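Local atomic coordinates of major capsid protein (Faustovirus, PDB entry 5J7O), a protein that probably builds the outer shell of this large double-stranded DNA virus as trimers of a double jelly-roll subunit. Residues A114-P120 with T376-S382; A336-L342 with T372-L377; P120-I126 with Y153-Y157; F174-Y180 with Q284-Q290. All blocks are in the same frame, centred on the assembly; numbering follows the deposited sequence.

Contact 1 (A114-P120 with T376-S382); sequences ASAGTVP and TLASGSS
A type II beta turn from Ala378 to Ser381 docks on the edge strand 116-118 through a single antiparallel bridge. The bridge is the hydrogen-bonded pair Thr118-Ser379, with CA atoms 5.3 Å apart. Thr118 N donates to Ser379 O at 3.1 Å, and Ser379 N donates to Thr118 O at 3.0 Å. Gly117 CA lies 3.2 Å from Ser379 O, and a CB at Gly117 would clash with that oxygen. Gly380 has the positive phi (70°) of the turn's third position. At the far end Ser115 N donates to Ser382 O at 3.0 Å. Ser115 takes the p rotamer, and its OG receives a weak bond from Ser382 N at 3.3 Å. Ser379 is m, with OG 3.5 Å from Pro120 CB. Pro120 is C-gamma endo and points toward segment 376-382; its CG lies 4.0 Å from Thr376 CG2 and 3.7 Å from Leu377 O. Thr376 is m and bonds Thr374 O through OG1. On its other side strand 116-118 pairs with strand 170-177. Asn173 of that strand bonds Ala378 N and Ser381 O, so the turn is held to both strands. Ser381 is t, and its OG donates a very short bond of 2.4 Å to Ser115 O.

Contact 2 (A336-L342 with T372-L377); sequences APGNLFL and TYTPTL
Thr372 (chi1 p) is the first residue of the second segment, near the end of strand 364-375. Its OG1 bonds Gly264 O of the second subunit and also takes a hydrogen bond from water 2 at 3.2 Å. Tyr373 (m) makes a CA-H...O contact, its CA 3.2 Å from Leu342 O. Thr374 forms the antiparallel hydrogen-bonded pair with Leu342, CA atoms 4.9 Å apart. Leu342 N donates to Thr374 O at 2.7 Å, and Thr374 N donates to Leu342 O at 2.9 Å. Water 2 lies 2.5 Å from Thr374 OG1 and donates to Leu342 O at 2.6 Å. These residues start strand 341-351 and end strand 364-375, neighbours in a seven-stranded mixed sheet that probably lies in insertions of the double jelly-roll. Pro375 pairs with Phe341 in the non-hydrogen-bonded position, CA atoms 4.4 Å apart, so the pairing needs no proline N-H. Both side chains lie on one face; Phe341 (m) brings CD1 4.1 Å from Pro375 CG. Thr376 N donates to Leu340 O at 3.0 Å. Thr376 is m, and its OG1 donates to Thr374 O at 3.0 Å. Beyond the pairing, the first segment loops out through an inverse gamma turn centred on Asn339. Water 1 bridges the gap, accepting from Gly338 N at 2.5 Å and donating to Thr376 O at 3.0 Å. Leu377 (m, t) lays CD2 3.8 Å from Pro337 CD.

Contact 3 (P120-I126 with Y153-Y157); sequences PALPAFI and YTQSY
Pro120 starts an extended segment with phi near -70° as far as Phe125. It runs antiparallel to strand 153-157, end-to-end directions 171° apart. Pro120 CG packs 4.1 Å from Tyr157 CZ. Ala121 O lies 2.8 Å from Tyr157 OH, near the plane of the ring; Tyr157 is m and points toward the segment. Leu122 (m, t) turns its end in, with CD2 3.6 Å from Tyr157 CE2 and 3.6 Å from Gln155 O. The CA atoms of Leu122 and Ser156 are 6.8 Å apart. That is too wide for beta pairing, so the segment is a loop laid along strand 149-158, over the face that carries Tyr153, Gln155 and Tyr157. Pro123 points toward the strand, CB 3.3 Å from Gln155 OE1. Ala124 O faces two waters: water 3 is 3.0 Å from it and 2.7 Å from Gln155 OE1, and water 4 is 2.5 Å from each of these oxygens. Gln155 NE2 bonds Thr344. Ile126 (m, t) makes a CH-pi contact, CG2 3.6 Å from the ring centroid of Tyr153.

Contact 4 (F174-Y180 with Q284-Q290); sequences FVRYCEY and QTPKATQ
Gln284 is the residue most buried here. Its m, p side chain curls back so that NE2 donates to Cys178 O at 2.8 Å, while OE1 bonds Glu229 N. Its backbone O accepts from Arg176 NE at 3.0 Å and weakly from Arg176 NH2 at 3.4 Å. Pro286 CD lies over the guanidinium face, 3.7 Å from Arg176 NH2. The Arg176 side chain also makes a cation-pi contact with Trp465. Further along, loop 284-290 adds a single antiparallel bridge to strand 170-177, a strand of a three-stranded sheet in the double jelly-roll protein. Val175 is the bridging residue: Val175 N donates to Lys287 O at 2.9 Å, and Lys287 N donates to Val175 O at 3.0 Å. Gln290 NE2 adds a weak 3.3 Å bond to Val175 O, and Gln290 CG packs 3.6 Å from Val175 CG2. Phe174 (m, chi2 2°) points toward the loop. Ala288 N lies over one ring face, 3.5 Å from Phe174 CD1, and Phe174 CE1 is 3.6 Å from Ala288 CB. Leu238 of the third subunit also packs on Phe174.

Overall arrangement
Contact 4 is the buried one of the four. Contact 1 lies at the surface, and contacts 2 and 3 are partly buried. Contacts 1 and 4 both involve the three-stranded sheet, through neighbouring strands 116-118 and 170-177. Contact 2 pairs strands 341-351 and 364-375 of the seven-stranded sheet; contact 3 lays a loop on its strand 149-158, the neighbour of 341-351. Contact 1 shares Pro120 with contact 3, and Thr376 and Leu377 with contact 2. Chemistry differs with place. Serine and backbone bonds dominate contact 1, strand pairing and waters contact 2, and rings, apolar side chains and two bridging waters contact 3. Contact 4 adds glutamine and arginine side-chain bonds. Contacts 2 and 3 touch the second subunit; contacts 2 and 4 touch the third.

Contact 1 (A114-P120 with T376-S382)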
# COMPACT_ATOMS: atom_id res chain seq x y z
N ALA B 114 -8.95 -18.03 -26.97
CA ALA B 114 -9.31 -19.43 -26.93
C ALA B 114 -10.06 -19.83 -28.20
O ALA B 114 -10.58 -18.98 -28.94
CB ALA B 114 -10.16 -19.74 -25.70
N SER B 115 -10.12 -21.13 -28.45
CA SER B 115 -10.83 -21.64 -29.61
C SER B 115 -12.32 -21.74 -29.32
O SER B 115 -12.76 -21.71 -28.17
CB SER B 115 -10.28 -23.01 -30.03
OG SER B 115 -10.58 -24.00 -29.05
N ALA B 116 -13.11 -21.85 -30.39
CA ALA B 116 -14.55 -21.89 -30.25
C ALA B 116 -15.00 -23.23 -29.67
O ALA B 116 -14.49 -24.29 -30.04
CB ALA B 116 -15.23 -21.66 -31.60
N GLY B 117 -15.96 -23.17 -28.75
CA GLY B 117 -16.50 -24.34 -28.10
C GLY B 117 -18.02 -24.31 -28.08
O GLY B 117 -18.66 -23.70 -28.94
N THR B 118 -18.59 -24.98 -27.09
CA THR B 118 -20.03 -25.08 -26.96
C THR B 118 -20.45 -24.87 -25.51
O THR B 118 -19.63 -24.96 -24.59
CB THR B 118 -20.56 -26.44 -27.45
OG1 THR B 118 -19.76 -27.49 -26.91
CG2 THR B 118 -20.54 -26.51 -28.97
N VAL B 119 -21.73 -24.58 -25.33
CA VAL B 119 -22.30 -24.53 -23.98
C VAL B 119 -22.48 -25.95 -23.46
O VAL B 119 -23.11 -26.78 -24.13
CB VAL B 119 -23.63 -23.78 -23.99
CG1 VAL B 119 -24.24 -23.74 -22.60
CG2 VAL B 119 -23.45 -22.37 -24.54
N PRO B 120 -21.93 -26.29 -22.29
CA PRO B 120 -22.01 -27.68 -21.82
C PRO B 120 -23.42 -28.12 -21.45
O PRO B 120 -24.36 -27.31 -21.48
CB PRO B 120 -21.08 -27.68 -20.59
CG PRO B 120 -21.12 -26.27 -20.11
CD PRO B 120 -21.22 -25.42 -21.34
N THR B 376 -18.75 -20.43 -15.87
CA THR B 376 -18.70 -21.78 -16.39
C THR B 376 -17.79 -21.86 -17.61
O THR B 376 -17.83 -20.98 -18.48
CB THR B 376 -20.11 -22.27 -16.77
OG1 THR B 376 -20.97 -22.18 -15.62
CG2 THR B 376 -20.08 -23.71 -17.25
N LEU B 377 -16.98 -22.91 -17.66
CA LEU B 377 -16.13 -23.17 -18.81
C LEU B 377 -16.94 -23.75 -19.96
O LEU B 377 -17.82 -24.59 -19.76
CB LEU B 377 -15.01 -24.14 -18.45
CG LEU B 377 -13.93 -23.68 -17.46
CD1 LEU B 377 -13.10 -24.87 -17.01
CD2 LEU B 377 -13.04 -22.63 -18.11
N ALA B 378 -16.63 -23.30 -21.18
CA ALA B 378 -17.21 -23.89 -22.37
C ALA B 378 -16.47 -25.18 -22.72
O ALA B 378 -15.26 -25.29 -22.53
CB ALA B 378 -17.16 -22.92 -23.54
N SER B 379 -17.21 -26.15 -23.24
CA SER B 379 -16.61 -27.41 -23.64
C SER B 379 -15.83 -27.24 -24.94
O SER B 379 -16.30 -26.60 -25.89
CB SER B 379 -17.68 -28.49 -23.81
OG SER B 379 -18.39 -28.70 -22.60
N GLY B 380 -14.63 -27.81 -24.98
CA GLY B 380 -13.84 -27.78 -26.20
C GLY B 380 -13.30 -26.42 -26.59
O GLY B 380 -13.04 -26.18 -27.77
N SER B 381 -13.12 -25.52 -25.62
CA SER B 381 -12.52 -24.22 -25.86
C SER B 381 -11.21 -24.16 -25.07
O SER B 381 -11.23 -24.13 -23.84
CB SER B 381 -13.46 -23.09 -25.44
OG SER B 381 -12.93 -21.82 -25.77
N SER B 382 -10.09 -24.15 -25.79
CA SER B 382 -8.77 -24.29 -25.18
C SER B 382 -7.85 -23.20 -25.71
O SER B 382 -8.21 -22.42 -26.60
CB SER B 382 -8.18 -25.68 -25.45
OG SER B 382 -8.12 -25.94 -26.84

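Contact 2 (A336-L342 with T372-L377)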
# COMPACT_ATOMS: atom_id res chain seq x y z
N ALA B 336 -9.96 -19.67 -18.79
CA ALA B 336 -10.80 -19.23 -17.69
C ALA B 336 -12.21 -19.02 -18.23
O ALA B 336 -12.39 -18.79 -19.43
CB ALA B 336 -10.27 -17.94 -17.06
N PRO B 337 -13.23 -19.11 -17.37
CA PRO B 337 -14.60 -18.92 -17.84
C PRO B 337 -14.80 -17.56 -18.49
O PRO B 337 -14.25 -16.55 -18.04
CB PRO B 337 -15.44 -19.05 -16.56
CG PRO B 337 -14.60 -19.88 -15.65
CD PRO B 337 -13.18 -19.50 -15.95
N GLY B 338 -15.57 -17.54 -19.56
CA GLY B 338 -15.87 -16.34 -20.32
C GLY B 338 -17.22 -15.77 -19.97
O GLY B 338 -17.64 -15.76 -18.81
N ASN B 339 -17.93 -15.30 -21.00
CA ASN B 339 -19.26 -14.71 -20.81
C ASN B 339 -20.34 -15.79 -20.82
O ASN B 339 -21.27 -15.80 -21.62
CB ASN B 339 -19.52 -13.66 -21.89
CG ASN B 339 -20.72 -12.79 -21.59
OD1 ASN B 339 -21.10 -12.62 -20.43
ND2 ASN B 339 -21.34 -12.24 -22.63
N LEU B 340 -20.19 -16.72 -19.88
CA LEU B 340 -21.14 -17.82 -19.72
C LEU B 340 -21.24 -18.14 -18.23
O LEU B 340 -20.24 -18.46 -17.60
CB LEU B 340 -20.69 -19.06 -20.50
CG LEU B 340 -21.62 -20.27 -20.51
CD1 LEU B 340 -22.88 -19.98 -21.31
CD2 LEU B 340 -20.90 -21.49 -21.05
N PHE B 341 -22.46 -18.05 -17.69
CA PHE B 341 -22.68 -18.19 -16.26
C PHE B 341 -23.79 -19.20 -16.00
O PHE B 341 -24.80 -19.21 -16.71
CB PHE B 341 -23.04 -16.85 -15.62
CG PHE B 341 -22.08 -15.74 -15.95
CD1 PHE B 341 -20.97 -15.51 -15.17
CD2 PHE B 341 -22.30 -14.93 -17.06
CE1 PHE B 341 -20.08 -14.49 -15.48
CE2 PHE B 341 -21.42 -13.91 -17.37
CZ PHE B 341 -20.31 -13.69 -16.58
N LEU B 342 -23.59 -20.03 -14.98
CA LEU B 342 -24.62 -20.97 -14.54
C LEU B 342 -25.52 -20.28 -13.52
O LEU B 342 -25.06 -19.88 -12.45
CB LEU B 342 -23.98 -22.22 -13.92
CG LEU B 342 -24.96 -23.21 -13.30
CD1 LEU B 342 -25.72 -23.98 -14.37
CD2 LEU B 342 -24.25 -24.16 -12.35
N THR B 372 -28.12 -17.52 -7.55
CA THR B 372 -26.67 -17.39 -7.60
C THR B 372 -26.19 -17.61 -9.03
O THR B 372 -26.89 -18.19 -9.86
CB THR B 372 -25.97 -18.39 -6.66
OG1 THR B 372 -26.04 -19.70 -7.22
CG2 THR B 372 -26.62 -18.38 -5.29
N TYR B 373 -24.97 -17.14 -9.30
CA TYR B 373 -24.36 -17.29 -10.62
C TYR B 373 -22.95 -17.84 -10.46
O TYR B 373 -22.19 -17.41 -9.59
CB TYR B 373 -24.31 -15.95 -11.37
CG TYR B 373 -25.65 -15.27 -11.48
CD1 TYR B 373 -26.55 -15.61 -12.49
CD2 TYR B 373 -26.03 -14.29 -10.57
CE1 TYR B 373 -27.78 -14.98 -12.59
CE2 TYR B 373 -27.25 -13.66 -10.67
CZ TYR B 373 -28.12 -14.01 -11.68
OH TYR B 373 -29.34 -13.38 -11.78
N THR B 374 -22.60 -18.80 -11.32
CA THR B 374 -21.29 -19.45 -11.27
C THR B 374 -20.67 -19.41 -12.66
O THR B 374 -21.22 -20.03 -13.60
CB THR B 374 -21.42 -20.89 -10.78
OG1 THR B 374 -22.35 -20.94 -9.70
CG2 THR B 374 -20.07 -21.40 -10.30
N PRO B 375 -19.55 -18.71 -12.85
CA PRO B 375 -18.87 -18.73 -14.15
C PRO B 375 -18.54 -20.15 -14.58
O PRO B 375 -18.12 -20.99 -13.77
CB PRO B 375 -17.60 -17.91 -13.90
CG PRO B 375 -17.98 -16.99 -12.78
CD PRO B 375 -18.91 -17.77 -11.90
N THR B 376 -18.75 -20.43 -15.87
CA THR B 376 -18.70 -21.78 -16.39
C THR B 376 -17.79 -21.86 -17.61
O THR B 376 -17.83 -20.98 -18.48
CB THR B 376 -20.11 -22.27 -16.77
OG1 THR B 376 -20.97 -22.18 -15.62
CG2 THR B 376 -20.08 -23.71 -17.25
N LEU B 377 -16.98 -22.91 -17.66
CA LEU B 377 -16.13 -23.17 -18.81
C LEU B 377 -16.94 -23.75 -19.96
O LEU B 377 -17.82 -24.59 -19.76
CB LEU B 377 -15.01 -24.14 -18.45
CG LEU B 377 -13.93 -23.68 -17.46
CD1 LEU B 377 -13.10 -24.87 -17.01
CD2 LEU B 377 -13.04 -22.63 -18.11
O HOH W 1 -16.54 -19.55 -20.76
O HOH W 2 -24.86 -20.78 -10.04

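Contact 3 (P120-I126 with Y153-Y157)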
# COMPACT_ATOMS: atom_id res chain seq x y z
N PRO B 120 -21.93 -26.29 -22.29
CA PRO B 120 -22.01 -27.68 -21.82
C PRO B 120 -23.42 -28.12 -21.45
O PRO B 120 -24.36 -27.31 -21.48
CB PRO B 120 -21.08 -27.68 -20.59
CG PRO B 120 -21.12 -26.27 -20.11
CD PRO B 120 -21.22 -25.42 -21.34
N ALA B 121 -23.57 -29.39 -21.10
CA ALA B 121 -24.88 -29.90 -20.70
C ALA B 121 -25.28 -29.34 -19.34
O ALA B 121 -24.44 -29.05 -18.48
CB ALA B 121 -24.86 -31.43 -20.65
N LEU B 122 -26.59 -29.18 -19.16
CA LEU B 122 -27.12 -28.65 -17.92
C LEU B 122 -26.86 -29.62 -16.77
O LEU B 122 -26.66 -30.82 -16.98
CB LEU B 122 -28.62 -28.40 -18.06
CG LEU B 122 -29.01 -27.23 -18.97
CD1 LEU B 122 -30.39 -27.44 -19.55
CD2 LEU B 122 -28.95 -25.91 -18.20
N PRO B 123 -26.84 -29.12 -15.53
CA PRO B 123 -26.63 -30.01 -14.38
C PRO B 123 -27.80 -30.96 -14.20
O PRO B 123 -28.89 -30.79 -14.76
CB PRO B 123 -26.51 -29.04 -13.20
CG PRO B 123 -26.18 -27.72 -13.81
CD PRO B 123 -26.88 -27.71 -15.13
N ALA B 124 -27.57 -31.99 -13.38
CA ALA B 124 -28.58 -33.00 -13.13
C ALA B 124 -29.73 -32.41 -12.32
O ALA B 124 -29.69 -31.27 -11.85
CB ALA B 124 -27.97 -34.20 -12.40
N PHE B 125 -30.78 -33.22 -12.15
CA PHE B 125 -31.93 -32.82 -11.36
C PHE B 125 -31.56 -32.72 -9.89
O PHE B 125 -30.74 -33.48 -9.38
CB PHE B 125 -33.08 -33.82 -11.53
CG PHE B 125 -33.61 -33.91 -12.94
CD1 PHE B 125 -33.93 -32.76 -13.65
CD2 PHE B 125 -33.78 -35.14 -13.55
CE1 PHE B 125 -34.41 -32.84 -14.94
CE2 PHE B 125 -34.27 -35.22 -14.84
CZ PHE B 125 -34.59 -34.07 -15.53
N ILE B 126 -32.19 -31.77 -9.20
CA ILE B 126 -32.01 -31.62 -7.76
C ILE B 126 -33.17 -32.29 -7.04
O ILE B 126 -32.97 -33.17 -6.21
CB ILE B 126 -31.89 -30.14 -7.35
CG1 ILE B 126 -30.61 -29.53 -7.92
CG2 ILE B 126 -31.91 -30.00 -5.84
CD1 ILE B 126 -30.41 -28.07 -7.55
N TYR B 153 -36.49 -25.97 -8.12
CA TYR B 153 -35.09 -25.76 -8.46
C TYR B 153 -34.96 -25.59 -9.97
O TYR B 153 -35.40 -26.45 -10.74
CB TYR B 153 -34.22 -26.93 -8.00
CG TYR B 153 -34.41 -27.32 -6.55
CD1 TYR B 153 -35.42 -28.19 -6.16
CD2 TYR B 153 -33.56 -26.83 -5.56
CE1 TYR B 153 -35.59 -28.56 -4.84
CE2 TYR B 153 -33.71 -27.20 -4.24
CZ TYR B 153 -34.73 -28.06 -3.88
OH TYR B 153 -34.89 -28.42 -2.56
N THR B 154 -34.35 -24.48 -10.39
CA THR B 154 -34.12 -24.22 -11.81
C THR B 154 -32.67 -23.81 -12.01
O THR B 154 -32.15 -22.96 -11.28
CB THR B 154 -35.05 -23.12 -12.34
OG1 THR B 154 -36.40 -23.42 -11.97
CG2 THR B 154 -34.95 -23.04 -13.86
N GLN B 155 -32.01 -24.42 -13.00
CA GLN B 155 -30.65 -24.08 -13.38
C GLN B 155 -30.59 -23.86 -14.88
O GLN B 155 -31.20 -24.61 -15.65
CB GLN B 155 -29.66 -25.16 -12.96
CG GLN B 155 -29.42 -25.24 -11.46
CD GLN B 155 -28.39 -26.28 -11.07
OE1 GLN B 155 -28.62 -27.48 -11.22
NE2 GLN B 155 -27.25 -25.83 -10.58
N SER B 156 -29.85 -22.83 -15.29
CA SER B 156 -29.72 -22.50 -16.70
C SER B 156 -28.39 -21.79 -16.91
O SER B 156 -27.61 -21.58 -15.98
CB SER B 156 -30.89 -21.63 -17.18
OG SER B 156 -30.98 -20.43 -16.43
N TYR B 157 -28.12 -21.43 -18.17
CA TYR B 157 -26.92 -20.70 -18.54
C TYR B 157 -27.30 -19.34 -19.10
O TYR B 157 -28.23 -19.22 -19.90
CB TYR B 157 -26.09 -21.47 -19.57
CG TYR B 157 -25.55 -22.79 -19.05
CD1 TYR B 157 -24.60 -22.82 -18.05
CD2 TYR B 157 -26.00 -23.99 -19.58
CE1 TYR B 157 -24.10 -24.02 -17.58
CE2 TYR B 157 -25.50 -25.20 -19.12
CZ TYR B 157 -24.56 -25.20 -18.12
OH TYR B 157 -24.07 -26.40 -17.65
O HOH W 3 -31.02 -28.75 -11.08
O HOH W 4 -28.19 -29.80 -10.48

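Contact 4 (F174-Y180 with Q284-Q290)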
# COMPACT_ATOMS: atom_id res chain seq x y z
N PHE B 174 -12.47 -17.52 -21.95
CA PHE B 174 -11.51 -16.44 -21.90
C PHE B 174 -10.12 -17.00 -21.61
O PHE B 174 -9.95 -18.17 -21.27
CB PHE B 174 -11.90 -15.41 -20.83
CG PHE B 174 -13.04 -14.51 -21.24
CD1 PHE B 174 -13.68 -14.68 -22.46
CD2 PHE B 174 -13.46 -13.49 -20.41
CE1 PHE B 174 -14.73 -13.86 -22.83
CE2 PHE B 174 -14.50 -12.66 -20.78
CZ PHE B 174 -15.14 -12.84 -21.99
N VAL B 175 -9.11 -16.15 -21.76
CA VAL B 175 -7.73 -16.53 -21.50
C VAL B 175 -7.14 -15.61 -20.45
O VAL B 175 -7.53 -14.45 -20.31
CB VAL B 175 -6.87 -16.52 -22.78
CG1 VAL B 175 -7.26 -17.68 -23.69
CG2 VAL B 175 -7.02 -15.20 -23.51
N ARG B 176 -6.20 -16.16 -19.69
CA ARG B 176 -5.50 -15.42 -18.65
C ARG B 176 -4.07 -15.92 -18.59
O ARG B 176 -3.78 -17.05 -18.97
CB ARG B 176 -6.17 -15.59 -17.28
CG ARG B 176 -5.42 -16.54 -16.36
CD ARG B 176 -6.31 -17.04 -15.24
NE ARG B 176 -6.80 -15.96 -14.39
CZ ARG B 176 -7.88 -16.06 -13.61
NH1 ARG B 176 -8.59 -17.17 -13.58
NH2 ARG B 176 -8.24 -15.03 -12.85
N TYR B 177 -3.18 -15.06 -18.11
CA TYR B 177 -1.82 -15.47 -17.80
C TYR B 177 -1.70 -15.85 -16.33
O TYR B 177 -2.44 -15.36 -15.47
CB TYR B 177 -0.82 -14.36 -18.13
CG TYR B 177 -0.45 -14.30 -19.59
CD1 TYR B 177 -1.17 -13.51 -20.48
CD2 TYR B 177 0.62 -15.04 -20.09
CE1 TYR B 177 -0.84 -13.47 -21.83
CE2 TYR B 177 0.96 -15.00 -21.43
CZ TYR B 177 0.23 -14.21 -22.29
OH TYR B 177 0.57 -14.17 -23.63
N CYS B 178 -0.77 -16.76 -16.04
CA CYS B 178 -0.46 -17.06 -14.66
C CYS B 178 0.13 -15.83 -13.98
O CYS B 178 0.60 -14.89 -14.64
CB CYS B 178 0.52 -18.23 -14.57
SG CYS B 178 2.19 -17.84 -15.13
N GLU B 179 0.07 -15.81 -12.66
CA GLU B 179 0.65 -14.69 -11.92
C GLU B 179 2.16 -14.69 -12.08
O GLU B 179 2.80 -15.75 -12.06
CB GLU B 179 0.26 -14.76 -10.44
CG GLU B 179 -1.17 -14.33 -10.18
CD GLU B 179 -1.45 -14.09 -8.71
OE1 GLU B 179 -0.84 -14.78 -7.87
OE2 GLU B 179 -2.28 -13.21 -8.40
N TYR B 180 2.72 -13.50 -12.26
CA TYR B 180 4.14 -13.31 -12.50
C TYR B 180 4.63 -14.17 -13.67
O TYR B 180 5.51 -15.02 -13.50
CB TYR B 180 4.94 -13.59 -11.24
CG TYR B 180 4.48 -12.74 -10.09
CD1 TYR B 180 4.83 -11.40 -10.01
CD2 TYR B 180 3.66 -13.26 -9.09
CE1 TYR B 180 4.40 -10.61 -8.96
CE2 TYR B 180 3.23 -12.48 -8.04
CZ TYR B 180 3.60 -11.15 -7.98
OH TYR B 180 3.18 -10.36 -6.94
N GLN B 284 -3.47 -11.06 -15.97
CA GLN B 284 -4.06 -12.09 -15.11
C GLN B 284 -5.58 -12.07 -15.11
O GLN B 284 -6.19 -13.06 -14.68
CB GLN B 284 -3.55 -11.94 -13.67
CG GLN B 284 -2.13 -12.45 -13.45
CD GLN B 284 -1.08 -11.56 -14.07
OE1 GLN B 284 -1.17 -10.33 -14.01
NE2 GLN B 284 -0.06 -12.17 -14.66
N THR B 285 -6.20 -11.00 -15.59
CA THR B 285 -7.66 -10.93 -15.65
C THR B 285 -8.15 -11.63 -16.91
O THR B 285 -7.68 -11.32 -18.01
CB THR B 285 -8.13 -9.48 -15.62
OG1 THR B 285 -7.85 -8.91 -14.33
CG2 THR B 285 -9.62 -9.40 -15.89
N PRO B 286 -9.10 -12.56 -16.80
CA PRO B 286 -9.55 -13.31 -17.98
C PRO B 286 -10.23 -12.39 -18.99
O PRO B 286 -11.09 -11.58 -18.64
CB PRO B 286 -10.54 -14.33 -17.40
CG PRO B 286 -10.21 -14.41 -15.94
CD PRO B 286 -9.75 -13.04 -15.56
N LYS B 287 -9.83 -12.52 -20.25
CA LYS B 287 -10.35 -11.69 -21.33
C LYS B 287 -10.63 -12.55 -22.55
O LYS B 287 -10.02 -13.60 -22.74
CB LYS B 287 -9.38 -10.57 -21.71
CG LYS B 287 -9.03 -9.62 -20.58
CD LYS B 287 -8.06 -8.55 -21.05
CE LYS B 287 -7.73 -7.57 -19.93
NZ LYS B 287 -6.86 -6.47 -20.41
N ALA B 288 -11.57 -12.08 -23.38
CA ALA B 288 -11.82 -12.74 -24.66
C ALA B 288 -10.55 -12.77 -25.50
O ALA B 288 -10.26 -13.77 -26.17
CB ALA B 288 -12.94 -12.03 -25.41
N THR B 289 -9.77 -11.69 -25.47
CA THR B 289 -8.47 -11.63 -26.12
C THR B 289 -7.49 -10.96 -25.17
O THR B 289 -7.72 -9.82 -24.75
CB THR B 289 -8.53 -10.88 -27.45
OG1 THR B 289 -9.34 -11.60 -28.38
CG2 THR B 289 -7.13 -10.70 -28.03
N GLN B 290 -6.41 -11.66 -24.83
CA GLN B 290 -5.31 -11.05 -24.11
C GLN B 290 -4.42 -10.30 -25.09
O GLN B 290 -4.07 -10.83 -26.15
CB GLN B 290 -4.50 -12.10 -23.35
CG GLN B 290 -5.13 -12.55 -22.03
CD GLN B 290 -4.98 -11.52 -20.93
OE1 GLN B 290 -4.21 -10.57 -21.04
NE2 GLN B 290 -5.73 -11.71 -19.84